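Local coordinates for minor fimbrium subunit Mfa5 (Porphyromonas gingivalis ATCC 33277, PDB 6TO1), which serves as an accessory subunit of the minor fimbriae, the surface pili through which the bacterium forms biofilms and adheres to host cells and other bacteria, at residues Ile132-Leu146 / Lys197-Thr209. Numbering follows the deposited sequence.
Sequences IDQSSSMGGQNIARL and KIRALTPIWGTHT. With MG (magnesium ion), chain B; PO4 (phosphate ion), chain C.
L201 pushes one methyl, CD1, into the buried end of the contact, where it lies 3.5 Å from I132 CG2 and also meets L146 CD1; the side chains of I132 and L201 cross at about a right angle. I150 of helix 143-160 adds to this apolar core. Next to it, Q134 has CG between the backbone N and the carbonyl carbon (chi1 64°) and its chain extended beyond, which carries OE1 to T202 N; OE1 accepts a hydrogen bond from it at 3.1 Å, the donor standing above the carbonyl plane. NE2 is held by D178. The backbone O of Q134 accepts a hydrogen bond from I204 N (2.9 Å), and a single beta bridge pairs S135 with I204. These links build the metal ion-dependent adhesion site (MIDAS) of the von Willebrand factor A domain: the end of strand 126-133 and the turn after it carry the DxSxS residues D133, S135 and S137, and T207 lies on the loop after helix 191-199. Magnesium is bound by S135 OG, S137 OG and T207 OG1, each at 2.1 Å, two waters and, in sixth position, O4 of a phosphate probably from the crystallisation liquor. S137 OG also hydrogen-bonds D235. D133 stays in the second shell: OD1 accepts hydrogen bonds from S135 N, in an Asx turn, and S135 OG (2.6 Å), fixing that hydroxyl's rotation, while OD2 accepts one from a metal-bound water and also pairs with S234 OG. S136 OG and G206 N both donate to phosphate O1, G206 N at 2.8 Å. Packing is looser toward solvent, where I143 CD1 only brushes P203 CG at 4.1 Å and W205 turns outward to stack on H179.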
loop_
_atom_site.group_PDB
_atom_site.type_symbol
_atom_site.label_atom_id
_atom_site.label_comp_id
_atom_site.label_asym_id
_atom_site.label_seq_id
_atom_site.Cartn_x
_atom_site.Cartn_y
_atom_site.Cartn_z
ATOM N N ILE A 132 -27.831 16.077 -13.410
ATOM C CA ILE A 132 -27.829 17.438 -13.943
ATOM C C ILE A 132 -29.258 17.904 -14.219
ATOM O O ILE A 132 -30.001 17.264 -14.966
ATOM C CB ILE A 132 -26.954 17.569 -15.209
ATOM C CG1 ILE A 132 -25.573 16.944 -14.963
ATOM C CG2 ILE A 132 -26.805 19.050 -15.619
ATOM C CD1 ILE A 132 -24.572 17.133 -16.102
ATOM N N ASP A 133 -29.607 19.047 -13.618
ATOM C CA ASP A 133 -30.841 19.807 -13.832
ATOM C C ASP A 133 -30.831 20.423 -15.226
ATOM O O ASP A 133 -29.983 21.269 -15.510
ATOM C CB ASP A 133 -30.839 20.859 -12.730
ATOM C CG ASP A 133 -32.053 21.749 -12.694
ATOM O OD1 ASP A 133 -32.874 21.795 -13.634
ATOM O OD2 ASP A 133 -32.155 22.453 -11.668
ATOM N N GLN A 134 -31.720 19.965 -16.118
ATOM C CA GLN A 134 -31.937 20.620 -17.413
ATOM C C GLN A 134 -33.334 21.239 -17.493
ATOM O O GLN A 134 -33.968 21.255 -18.557
ATOM C CB GLN A 134 -31.693 19.650 -18.587
ATOM C CG GLN A 134 -32.612 18.467 -18.701
ATOM C CD GLN A 134 -32.493 17.742 -20.065
ATOM O OE1 GLN A 134 -31.460 17.787 -20.728
ATOM N NE2 GLN A 134 -33.562 17.083 -20.471
ATOM N N SER A 135 -33.837 21.735 -16.364
ATOM C CA SER A 135 -35.163 22.343 -16.320
ATOM C C SER A 135 -35.139 23.708 -16.996
ATOM O O SER A 135 -34.089 24.285 -17.239
ATOM C CB SER A 135 -35.646 22.481 -14.871
ATOM O OG SER A 135 -34.848 23.426 -14.181
ATOM N N SER A 136 -36.331 24.244 -17.273
ATOM C CA SER A 136 -36.424 25.495 -18.035
ATOM C C SER A 136 -35.811 26.678 -17.293
ATOM O O SER A 136 -35.300 27.614 -17.931
ATOM C CB SER A 136 -37.902 25.743 -18.414
ATOM O OG SER A 136 -38.598 26.426 -17.398
ATOM N N SER A 137 -35.762 26.640 -15.954
ATOM C CA SER A 137 -35.106 27.717 -15.226
ATOM C C SER A 137 -33.612 27.780 -15.497
ATOM O O SER A 137 -32.983 28.807 -15.179
ATOM C CB SER A 137 -35.354 27.550 -13.718
ATOM O OG SER A 137 -34.749 26.336 -13.273
ATOM N N MET A 138 -33.027 26.703 -16.033
ATOM C CA MET A 138 -31.625 26.672 -16.446
ATOM C C MET A 138 -31.432 27.191 -17.874
ATOM O O MET A 138 -30.280 27.302 -18.331
ATOM C CB MET A 138 -31.047 25.242 -16.364
ATOM C CG MET A 138 -31.111 24.572 -14.981
ATOM S SD MET A 138 -29.819 25.079 -13.840
ATOM C CE MET A 138 -28.353 24.336 -14.546
ATOM N N GLY A 139 -32.522 27.551 -18.548
ATOM C CA GLY A 139 -32.480 28.029 -19.921
ATOM C C GLY A 139 -33.118 29.396 -20.127
ATOM O O GLY A 139 -33.337 30.130 -19.166
ATOM N N GLY A 140 -33.414 29.740 -21.383
ATOM C CA GLY A 140 -33.965 31.052 -21.700
ATOM C C GLY A 140 -33.063 32.171 -21.256
ATOM O O GLY A 140 -31.861 32.195 -21.550
ATOM N N GLN A 141 -33.655 33.115 -20.516
ATOM C CA GLN A 141 -32.901 34.231 -19.957
ATOM C C GLN A 141 -31.734 33.743 -19.120
ATOM O O GLN A 141 -30.695 34.417 -19.029
ATOM C CB GLN A 141 -33.828 35.091 -19.094
ATOM C CG GLN A 141 -34.760 35.987 -19.860
ATOM C CD GLN A 141 -34.015 36.929 -20.782
ATOM O OE1 GLN A 141 -33.797 36.616 -21.956
ATOM N NE2 GLN A 141 -33.607 38.082 -20.255
ATOM N N ASN A 142 -31.892 32.581 -18.491
ATOM C CA ASN A 142 -30.891 32.037 -17.593
ATOM C C ASN A 142 -29.992 31.005 -18.267
ATOM O O ASN A 142 -29.354 30.218 -17.571
ATOM C CB ASN A 142 -31.547 31.378 -16.372
ATOM C CG ASN A 142 -32.444 32.312 -15.606
ATOM O OD1 ASN A 142 -32.186 33.501 -15.525
ATOM N ND2 ASN A 142 -33.498 31.760 -15.002
ATOM N N ILE A 143 -29.924 30.990 -19.604
ATOM C CA ILE A 143 -29.209 29.927 -20.305
ATOM C C ILE A 143 -27.732 29.852 -19.951
ATOM O O ILE A 143 -27.103 28.811 -20.188
ATOM C CB ILE A 143 -29.407 30.075 -21.833
ATOM C CG1 ILE A 143 -28.862 28.868 -22.592
ATOM C CG2 ILE A 143 -28.688 31.323 -22.336
ATOM C CD1 ILE A 143 -29.641 27.586 -22.446
ATOM N N ALA A 144 -27.143 30.911 -19.393
ATOM C CA ALA A 144 -25.787 30.774 -18.882
ATOM C C ALA A 144 -25.685 29.681 -17.822
ATOM O O ALA A 144 -24.608 29.097 -17.658
ATOM C CB ALA A 144 -25.294 32.106 -18.317
ATOM N N ARG A 145 -26.791 29.369 -17.137
ATOM C CA ARG A 145 -26.773 28.294 -16.148
ATOM C C ARG A 145 -26.518 26.946 -16.809
ATOM O O ARG A 145 -25.559 26.249 -16.463
ATOM C CB ARG A 145 -28.099 28.275 -15.383
ATOM C CG ARG A 145 -28.328 29.494 -14.502
ATOM C CD ARG A 145 -29.637 29.387 -13.721
ATOM N NE ARG A 145 -29.994 30.635 -13.047
ATOM C CZ ARG A 145 -31.137 30.832 -12.397
ATOM N NH1 ARG A 145 -32.034 29.859 -12.301
ATOM N NH2 ARG A 145 -31.385 31.994 -11.825
ATOM N N LEU A 146 -27.369 26.562 -17.772
ATOM C CA LEU A 146 -27.178 25.269 -18.429
ATOM C C LEU A 146 -25.849 25.239 -19.181
ATOM O O LEU A 146 -25.148 24.219 -19.183
ATOM C CB LEU A 146 -28.350 24.960 -19.360
ATOM C CG LEU A 146 -28.330 23.539 -19.926
ATOM C CD1 LEU A 146 -28.257 22.476 -18.800
ATOM C CD2 LEU A 146 -29.515 23.254 -20.836
ATOM N N LYS A 197 -23.230 13.113 -24.068
ATOM C CA LYS A 197 -24.552 13.207 -23.462
ATOM C C LYS A 197 -24.730 14.525 -22.719
ATOM O O LYS A 197 -25.820 15.110 -22.731
ATOM C CB LYS A 197 -24.778 12.025 -22.527
ATOM C CG LYS A 197 -24.806 10.681 -23.221
ATOM C CD LYS A 197 -25.993 10.579 -24.143
ATOM C CE LYS A 197 -26.103 9.182 -24.748
ATOM N NZ LYS A 197 -27.242 9.114 -25.703
ATOM N N ILE A 198 -23.668 15.009 -22.063
ATOM C CA ILE A 198 -23.745 16.284 -21.357
ATOM C C ILE A 198 -23.949 17.424 -22.341
ATOM O O ILE A 198 -24.733 18.351 -22.091
ATOM C CB ILE A 198 -22.483 16.484 -20.499
ATOM C CG1 ILE A 198 -22.397 15.405 -19.418
ATOM C CG2 ILE A 198 -22.452 17.882 -19.933
ATOM C CD1 ILE A 198 -21.116 15.445 -18.636
ATOM N N ARG A 199 -23.257 17.378 -23.489
ATOM C CA ARG A 199 -23.421 18.428 -24.491
ATOM C C ARG A 199 -24.818 18.441 -25.086
ATOM O O ARG A 199 -25.236 19.477 -25.617
ATOM C CB ARG A 199 -22.386 18.270 -25.621
ATOM C CG ARG A 199 -21.006 18.693 -25.195
ATOM C CD ARG A 199 -20.070 18.864 -26.398
ATOM N NE ARG A 199 -20.045 17.645 -27.182
ATOM C CZ ARG A 199 -19.186 16.655 -26.988
ATOM N NH1 ARG A 199 -18.266 16.746 -26.044
ATOM N NH2 ARG A 199 -19.243 15.576 -27.755
ATOM N N ALA A 200 -25.569 17.351 -24.977
ATOM C CA ALA A 200 -26.903 17.310 -25.563
ATOM C C ALA A 200 -28.011 17.744 -24.595
ATOM O O ALA A 200 -29.195 17.629 -24.945
ATOM C CB ALA A 200 -27.229 15.906 -26.076
ATOM N N LEU A 201 -27.659 18.199 -23.391
ATOM C CA LEU A 201 -28.658 18.689 -22.450
ATOM C C LEU A 201 -29.406 19.867 -23.060
ATOM O O LEU A 201 -28.814 20.712 -23.735
ATOM C CB LEU A 201 -27.989 19.134 -21.151
ATOM C CG LEU A 201 -27.270 18.093 -20.303
ATOM C CD1 LEU A 201 -26.613 18.835 -19.112
ATOM C CD2 LEU A 201 -28.189 17.000 -19.810
ATOM N N THR A 202 -30.702 19.950 -22.769
ATOM C CA THR A 202 -31.538 20.979 -23.347
ATOM C C THR A 202 -32.636 21.342 -22.358
ATOM O O THR A 202 -33.146 20.453 -21.662
ATOM C CB THR A 202 -32.133 20.461 -24.667
ATOM O OG1 THR A 202 -32.712 21.536 -25.402
ATOM C CG2 THR A 202 -33.182 19.422 -24.379
ATOM N N PRO A 203 -33.011 22.610 -22.261
ATOM C CA PRO A 203 -33.966 23.011 -21.205
ATOM C C PRO A 203 -35.384 22.544 -21.483
ATOM O O PRO A 203 -35.939 22.795 -22.552
ATOM C CB PRO A 203 -33.877 24.544 -21.196
ATOM C CG PRO A 203 -32.687 24.904 -22.022
ATOM C CD PRO A 203 -32.441 23.772 -22.973
ATOM N N ILE A 204 -35.991 21.895 -20.484
ATOM C CA ILE A 204 -37.340 21.362 -20.564
ATOM C C ILE A 204 -38.058 21.751 -19.276
ATOM O O ILE A 204 -37.448 21.751 -18.205
ATOM C CB ILE A 204 -37.344 19.830 -20.754
ATOM C CG1 ILE A 204 -36.687 19.466 -22.087
ATOM C CG2 ILE A 204 -38.741 19.278 -20.671
ATOM C CD1 ILE A 204 -36.520 17.971 -22.311
ATOM N N TRP A 205 -39.344 22.084 -19.372
ATOM C CA TRP A 205 -40.070 22.543 -18.190
ATOM C C TRP A 205 -40.015 21.505 -17.066
ATOM O O TRP A 205 -40.058 20.296 -17.298
ATOM C CB TRP A 205 -41.558 22.861 -18.525
ATOM C CG TRP A 205 -42.382 21.688 -19.027
ATOM C CD1 TRP A 205 -42.574 21.293 -20.341
ATOM C CD2 TRP A 205 -43.128 20.743 -18.227
ATOM N NE1 TRP A 205 -43.360 20.164 -20.384
ATOM C CE2 TRP A 205 -43.729 19.821 -19.108
ATOM C CE3 TRP A 205 -43.351 20.604 -16.861
ATOM C CZ2 TRP A 205 -44.508 18.763 -18.660
ATOM C CZ3 TRP A 205 -44.116 19.544 -16.420
ATOM C CH2 TRP A 205 -44.697 18.649 -17.315
ATOM N N GLY A 206 -39.986 22.000 -15.826
ATOM C CA GLY A 206 -40.154 21.137 -14.674
ATOM C C GLY A 206 -38.830 20.827 -14.004
ATOM O O GLY A 206 -37.850 20.580 -14.694
ATOM N N THR A 207 -38.784 20.823 -12.675
ATOM C CA THR A 207 -37.544 20.563 -11.942
ATOM C C THR A 207 -37.814 19.480 -10.895
ATOM O O THR A 207 -38.070 19.771 -9.717
ATOM C CB THR A 207 -36.996 21.851 -11.315
ATOM O OG1 THR A 207 -36.899 22.910 -12.291
ATOM C CG2 THR A 207 -35.635 21.603 -10.688
ATOM N N HIS A 208 -37.727 18.221 -11.322
ATOM C CA HIS A 208 -38.062 17.059 -10.477
ATOM C C HIS A 208 -36.785 16.530 -9.821
ATOM O O HIS A 208 -36.257 15.467 -10.153
ATOM C CB HIS A 208 -38.742 15.998 -11.325
ATOM C CG HIS A 208 -39.615 15.039 -10.575
ATOM N ND1 HIS A 208 -39.237 14.425 -9.400
ATOM C CD2 HIS A 208 -40.838 14.549 -10.877
ATOM C CE1 HIS A 208 -40.198 13.602 -9.008
ATOM N NE2 HIS A 208 -41.186 13.673 -9.882
ATOM N N THR A 209 -36.238 17.353 -8.917
ATOM C CA THR A 209 -34.949 17.022 -8.306
ATOM C C THR A 209 -35.037 15.705 -7.536
ATOM O O THR A 209 -34.121 14.877 -7.592
ATOM C CB THR A 209 -34.506 18.192 -7.437
ATOM O OG1 THR A 209 -34.461 19.376 -8.252
ATOM C CG2 THR A 209 -33.132 17.964 -6.803
HETATM MG MG MG B . -35.785 24.591 -12.732
HETATM P P PO4 C . -38.718 24.977 -14.084
HETATM O O1 PO4 C . -39.124 24.617 -15.525
HETATM O O2 PO4 C . -39.306 23.952 -13.123
HETATM O O3 PO4 C . -39.338 26.327 -13.776
HETATM O O4 PO4 C . -37.249 25.119 -13.958
HETATM O O HOH W 1 -34.185 24.238 -11.530
HETATM O O HOH W 2 -36.552 25.668 -11.098
#